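PDB 3EXR: RmpD (Hexulose-6-phosphate synthase) from Streptococcus mutans, which belongs to the orotidine 5'-phosphate decarboxylase/HUMPS family of enzymes, which share the TIM-barrel fold. Local coordinates for residues K66-G71 / T87-A92; D125-W130 / I165-R170. All blocks are in the same frame, centred on the assembly; numbering follows the deposited sequence.

Contact 1 of 2, residues K66-G71 / T87-A92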
loop_
_atom_site.group_PDB
_atom_site.type_symbol
_atom_site.label_atom_id
_atom_site.label_comp_id
_atom_site.label_asym_id
_atom_site.label_seq_id
_atom_site.Cartn_x
_atom_site.Cartn_y
_atom_site.Cartn_z
ATOM N N LYS A 66 -4.610 0.190 0.979
ATOM C CA LYS A 66 -4.031 -0.900 0.187
ATOM C C LYS A 66 -3.148 -1.759 1.088
ATOM O O LYS A 66 -2.027 -2.157 0.734
ATOM C CB LYS A 66 -3.284 -0.356 -1.027
ATOM C CG LYS A 66 -4.249 0.259 -2.045
ATOM C CD LYS A 66 -3.569 0.672 -3.344
ATOM C CE LYS A 66 -4.563 1.122 -4.424
ATOM N NZ LYS A 66 -5.437 2.282 -4.017
ATOM N N CYS A 67 -3.686 -2.011 2.280
ATOM C CA CYS A 67 -2.987 -2.747 3.334
ATOM C C CYS A 67 -2.493 -4.119 2.887
ATOM O O CYS A 67 -3.255 -4.919 2.333
ATOM C CB CYS A 67 -3.903 -2.869 4.539
ATOM S SG CYS A 67 -3.289 -3.893 5.827
ATOM N N ALA A 68 -1.198 -4.356 3.105
ATOM C CA ALA A 68 -0.551 -5.626 2.744
ATOM C C ALA A 68 -0.213 -6.502 3.943
ATOM O O ALA A 68 -0.009 -7.700 3.759
ATOM C CB ALA A 68 0.725 -5.377 1.946
ATOM N N ASP A 69 -0.118 -5.898 5.129
ATOM C CA ASP A 69 0.357 -6.586 6.307
ATOM C C ASP A 69 -0.059 -5.774 7.548
ATOM O O ASP A 69 -0.485 -4.605 7.426
ATOM C CB ASP A 69 1.886 -6.713 6.220
ATOM C CG ASP A 69 2.471 -7.814 7.083
ATOM O OD1 ASP A 69 1.757 -8.480 7.866
ATOM O OD2 ASP A 69 3.704 -7.985 7.031
ATOM N N ALA A 70 0.053 -6.393 8.726
ATOM C CA ALA A 70 -0.438 -5.784 9.969
ATOM C C ALA A 70 -1.899 -5.350 9.817
ATOM O O ALA A 70 -2.287 -4.213 10.165
ATOM C CB ALA A 70 0.467 -4.614 10.395
ATOM N N GLY A 71 -2.718 -6.278 9.312
ATOM C CA GLY A 71 -4.091 -5.966 8.968
ATOM C C GLY A 71 -4.911 -5.465 10.132
ATOM O O GLY A 71 -5.663 -4.514 9.995
ATOM N N THR A 87 -9.333 -0.585 2.129
ATOM C CA THR A 87 -8.766 -1.472 1.126
ATOM C C THR A 87 -7.583 -2.297 1.632
ATOM O O THR A 87 -6.714 -1.815 2.382
ATOM C CB THR A 87 -8.353 -0.715 -0.162
ATOM O OG1 THR A 87 -7.374 0.281 0.139
ATOM C CG2 THR A 87 -9.562 0.005 -0.813
ATOM N N CYS A 88 -7.530 -3.549 1.169
ATOM C CA CYS A 88 -6.323 -4.372 1.261
ATOM C C CYS A 88 -5.903 -4.682 -0.153
ATOM O O CYS A 88 -6.764 -4.970 -1.017
ATOM C CB CYS A 88 -6.603 -5.699 1.947
ATOM S SG CYS A 88 -6.707 -5.660 3.734
ATOM N N ILE A 89 -4.594 -4.614 -0.402
ATOM C CA ILE A 89 -4.051 -5.050 -1.681
ATOM C C ILE A 89 -4.287 -6.565 -1.801
ATOM O O ILE A 89 -4.282 -7.292 -0.809
ATOM C CB ILE A 89 -2.537 -4.630 -1.798
ATOM C CG1 ILE A 89 -2.013 -4.778 -3.243
ATOM C CG2 ILE A 89 -1.661 -5.337 -0.786
ATOM C CD1 ILE A 89 -2.718 -3.829 -4.223
ATOM N N CYS A 90 -4.501 -7.046 -3.015
ATOM C CA CYS A 90 -4.829 -8.457 -3.212
ATOM C C CYS A 90 -3.680 -9.393 -2.837
ATOM O O CYS A 90 -3.895 -10.592 -2.665
ATOM C CB CYS A 90 -5.280 -8.693 -4.657
ATOM S SG CYS A 90 -4.110 -8.108 -5.915
ATOM N N SER A 91 -2.471 -8.840 -2.740
ATOM C CA SER A 91 -1.252 -9.527 -2.280
ATOM C C SER A 91 -1.301 -9.926 -0.814
ATOM O O SER A 91 -0.553 -10.803 -0.380
ATOM C CB SER A 91 -0.029 -8.595 -2.433
ATOM O OG SER A 91 0.150 -8.135 -3.742
ATOM N N ALA A 92 -2.069 -9.196 -0.015
ATOM C CA ALA A 92 -2.209 -9.509 1.390
ATOM C C ALA A 92 -2.697 -10.946 1.585
ATOM O O ALA A 92 -3.549 -11.435 0.849
ATOM C CB ALA A 92 -3.180 -8.539 2.051
#
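Cys67 and Cys88 face each other as a parallel bridge pair, and Cys67 reaches to the residues before and after Cys88: its N donates to Thr87 O at 3.0 Å, and its O accepts from Ile89 N at 3.1 Å. The second bond is the more bent, 136° at the hydrogen, with its donor well above the carbonyl plane; Cys88 CA and Ala92 CB also crowd round that oxygen. One residue earlier a side chain adds a third bond. Thr87 has OG1 between its own N and carbonyl carbon (chi1 60°), and this hydroxyl accepts from Lys66 N at 2.9 Å, while Asp64 OD1 is its second partner. The Lys66 and Thr87 side chains run side by side in the same direction; Lys66 NZ forms a salt bridge with Asp64 and a hydrogen bond with Thr38. On the side of the sheet carrying the two cysteines, Cys67 CB rests on Cys88 SG at 4.0 Å. Beyond the bridge pair, Ala68 CB packs against Ile89 CG2 at 3.6 Å, and both residues also touch the second subunit. The type I turn from Ile89 to Ala92 brings Ala92 CB against Ala68 O. Two neighbouring parallel strands, joined through helix 71-79 and meeting at their C-terminal ends, form the beta-alpha-beta unit from which a TIM barrel is built, at the end where this fold carries its active site.

Contact 2 of 2, residues D125-W130 / I165-R170; sequences DQAQQW and IEMGFR
Phe169 meets Ala127 and Trp130 where outer helix 124-132 of the TIM barrel adjoins the C-terminal end of helix 155-167 and the loop that follows it. The second helix finishes in a Schellman motif: Gly168 has a positive phi (115°) and donates its N to Ile165 O, and the chain then turns inward to strand 170-174. Phe169 sits at that turn. From its CB, the first torsion sets CG anti to the carbonyl carbon (chi1 -73°), and the ring reaches toward helix 124-132. CE2 lies 3.8 Å from Ala127 CB. CZ, at the tip, comes edge-on to Ala127 O at 3.3 Å, and also rests 3.7 Å from Trp130 CE3, at the rim of the indole and near its plane. CE1 lies a little farther from the same CE3. The phenyl and indole side chains cross at about a right angle, while one indole face has Ala127 CA and Gln126 O of its own helix against it, both toward the rim. Leu131 and Ala138 add to the packing round Phe169, linking it to both helix and barrel strand. Toward the surface the contact becomes more polar. Met167 CE approaches Ala127 CB at 4.1 Å and Gln128 OE1 at 3.6 Å, and Gln128 NE2 is held by Asp132. A water then bridges the two segments, donating to Gln128 OE1 at 2.7 Å and to Met167 O at 2.8 Å.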
loop_
_atom_site.group_PDB
_atom_site.type_symbol
_atom_site.label_atom_id
_atom_site.label_comp_id
_atom_site.label_asym_id
_atom_site.label_seq_id
_atom_site.Cartn_x
_atom_site.Cartn_y
_atom_site.Cartn_z
ATOM N N ASP A 125 -9.334 -18.375 -8.033
ATOM C CA ASP A 125 -9.145 -19.238 -6.871
ATOM C C ASP A 125 -8.819 -18.386 -5.641
ATOM O O ASP A 125 -9.371 -18.611 -4.562
ATOM C CB ASP A 125 -8.074 -20.304 -7.139
ATOM C CG ASP A 125 -8.487 -21.259 -8.251
ATOM O OD1 ASP A 125 -9.673 -21.657 -8.298
ATOM O OD2 ASP A 125 -7.688 -21.602 -9.129
ATOM N N GLN A 126 -7.980 -17.371 -5.824
ATOM C CA GLN A 126 -7.719 -16.404 -4.750
ATOM C C GLN A 126 -9.006 -15.667 -4.379
ATOM O O GLN A 126 -9.332 -15.524 -3.195
ATOM C CB GLN A 126 -6.631 -15.412 -5.172
ATOM C CG GLN A 126 -5.241 -16.011 -5.360
ATOM C CD GLN A 126 -4.235 -15.011 -5.943
ATOM O OE1 GLN A 126 -4.609 -14.086 -6.654
ATOM N NE2 GLN A 126 -2.958 -15.205 -5.636
ATOM N N ALA A 127 -9.748 -15.202 -5.388
ATOM C CA ALA A 127 -10.985 -14.475 -5.121
ATOM C C ALA A 127 -11.946 -15.295 -4.270
ATOM O O ALA A 127 -12.577 -14.767 -3.363
ATOM C CB ALA A 127 -11.647 -14.025 -6.425
ATOM N N GLN A 128 -12.024 -16.607 -4.508
ATOM C CA GLN A 128 -12.923 -17.431 -3.692
ATOM C C GLN A 128 -12.408 -17.508 -2.243
ATOM O O GLN A 128 -13.184 -17.565 -1.301
ATOM C CB GLN A 128 -13.106 -18.834 -4.313
ATOM C CG GLN A 128 -14.119 -19.710 -3.594
ATOM C CD GLN A 128 -15.531 -19.159 -3.682
ATOM O OE1 GLN A 128 -16.028 -18.881 -4.780
ATOM N NE2 GLN A 128 -16.164 -18.945 -2.537
ATOM N N GLN A 129 -11.090 -17.488 -2.065
ATOM C CA GLN A 129 -10.521 -17.460 -0.721
ATOM C C GLN A 129 -10.917 -16.177 0.027
ATOM O O GLN A 129 -11.227 -16.225 1.211
ATOM C CB GLN A 129 -9.009 -17.613 -0.766
ATOM C CG GLN A 129 -8.531 -18.961 -1.239
ATOM C CD GLN A 129 -7.048 -19.015 -1.098
ATOM O OE1 GLN A 129 -6.536 -19.069 0.024
ATOM N NE2 GLN A 129 -6.342 -18.924 -2.215
ATOM N N TRP A 130 -10.970 -15.042 -0.681
ATOM C CA TRP A 130 -11.399 -13.808 -0.043
ATOM C C TRP A 130 -12.847 -13.951 0.433
ATOM O O TRP A 130 -13.156 -13.641 1.576
ATOM C CB TRP A 130 -11.247 -12.563 -0.970
ATOM C CG TRP A 130 -9.886 -12.438 -1.610
ATOM C CD1 TRP A 130 -8.690 -12.802 -1.073
ATOM C CD2 TRP A 130 -9.602 -11.924 -2.912
ATOM N NE1 TRP A 130 -7.675 -12.562 -1.966
ATOM C CE2 TRP A 130 -8.212 -12.039 -3.114
ATOM C CE3 TRP A 130 -10.397 -11.411 -3.955
ATOM C CZ2 TRP A 130 -7.586 -11.621 -4.291
ATOM C CZ3 TRP A 130 -9.773 -11.025 -5.132
ATOM C CH2 TRP A 130 -8.387 -11.130 -5.290
ATOM N N ILE A 165 -18.857 -10.524 -10.068
ATOM C CA ILE A 165 -20.209 -10.258 -9.587
ATOM C C ILE A 165 -20.938 -11.603 -9.424
ATOM O O ILE A 165 -21.587 -11.848 -8.404
ATOM C CB ILE A 165 -20.981 -9.313 -10.558
ATOM C CG1 ILE A 165 -20.419 -7.886 -10.466
ATOM C CG2 ILE A 165 -22.486 -9.340 -10.267
ATOM C CD1 ILE A 165 -20.864 -6.911 -11.564
ATOM N N GLU A 166 -20.775 -12.482 -10.414
ATOM C CA GLU A 166 -21.462 -13.770 -10.379
ATOM C C GLU A 166 -20.959 -14.642 -9.235
ATOM O O GLU A 166 -21.727 -15.385 -8.638
ATOM C CB GLU A 166 -21.377 -14.477 -11.723
ATOM C CG GLU A 166 -22.414 -13.958 -12.731
ATOM C CD GLU A 166 -23.764 -13.519 -12.109
ATOM O OE1 GLU A 166 -24.087 -12.297 -12.114
ATOM O OE2 GLU A 166 -24.523 -14.394 -11.638
ATOM N N MET A 167 -19.679 -14.508 -8.890
ATOM C CA MET A 167 -19.100 -15.217 -7.736
ATOM C C MET A 167 -19.663 -14.733 -6.402
ATOM O O MET A 167 -19.524 -15.413 -5.397
ATOM C CB MET A 167 -17.577 -15.043 -7.720
ATOM C CG MET A 167 -16.870 -15.837 -8.788
ATOM S SD MET A 167 -15.085 -15.648 -8.708
ATOM C CE MET A 167 -14.693 -16.666 -7.348
ATOM N N GLY A 168 -20.278 -13.554 -6.375
ATOM C CA GLY A 168 -20.813 -13.003 -5.136
ATOM C C GLY A 168 -20.150 -11.713 -4.645
ATOM O O GLY A 168 -20.486 -11.233 -3.566
ATOM N N PHE A 169 -19.246 -11.140 -5.438
ATOM C CA PHE A 169 -18.668 -9.822 -5.102
ATOM C C PHE A 169 -19.575 -8.643 -5.390
ATOM O O PHE A 169 -20.280 -8.595 -6.432
ATOM C CB PHE A 169 -17.323 -9.595 -5.807
ATOM C CG PHE A 169 -16.192 -10.414 -5.239
ATOM C CD1 PHE A 169 -15.442 -9.949 -4.162
ATOM C CD2 PHE A 169 -15.894 -11.661 -5.766
ATOM C CE1 PHE A 169 -14.395 -10.700 -3.626
ATOM C CE2 PHE A 169 -14.854 -12.422 -5.252
ATOM C CZ PHE A 169 -14.089 -11.943 -4.185
ATOM N N ARG A 170 -19.529 -7.666 -4.483
ATOM C CA ARG A 170 -19.932 -6.302 -4.809
ATOM C C ARG A 170 -18.708 -5.635 -5.418
ATOM O O ARG A 170 -17.717 -5.408 -4.724
ATOM C CB ARG A 170 -20.444 -5.558 -3.576
ATOM C CG ARG A 170 -21.930 -5.867 -3.254
ATOM C CD ARG A 170 -22.307 -5.499 -1.809
ATOM N NE ARG A 170 -21.506 -6.293 -0.878
ATOM C CZ ARG A 170 -20.966 -5.858 0.255
ATOM N NH1 ARG A 170 -21.189 -4.639 0.711
ATOM N NH2 ARG A 170 -20.209 -6.693 0.941
HETATM O O HOH W 1 -18.435 -17.983 -5.486
#

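In the fold
Both contacts illustrate how a barrel is assembled from layers, with centres about 17 Å apart. Contact 1 joins neighbouring strands of the inner sheet and is tied mainly by direct hydrogen bonds; contact 2 packs an outer helix against the end of helix 155-167 and the loop leading into strand 170-174, largely through apolar side chains, with its one polar link carried by water at the exposed margin. Both are largely buried, but contact 1 borders the second subunit, where Asp69 pairs with Arg144 of that chain, whereas contact 2 reaches it through little more than a weak bond from Gln126. The two do not share elements, yet touch: Cys90 CB, just past strand 85-89, packs on Trp130 CZ2.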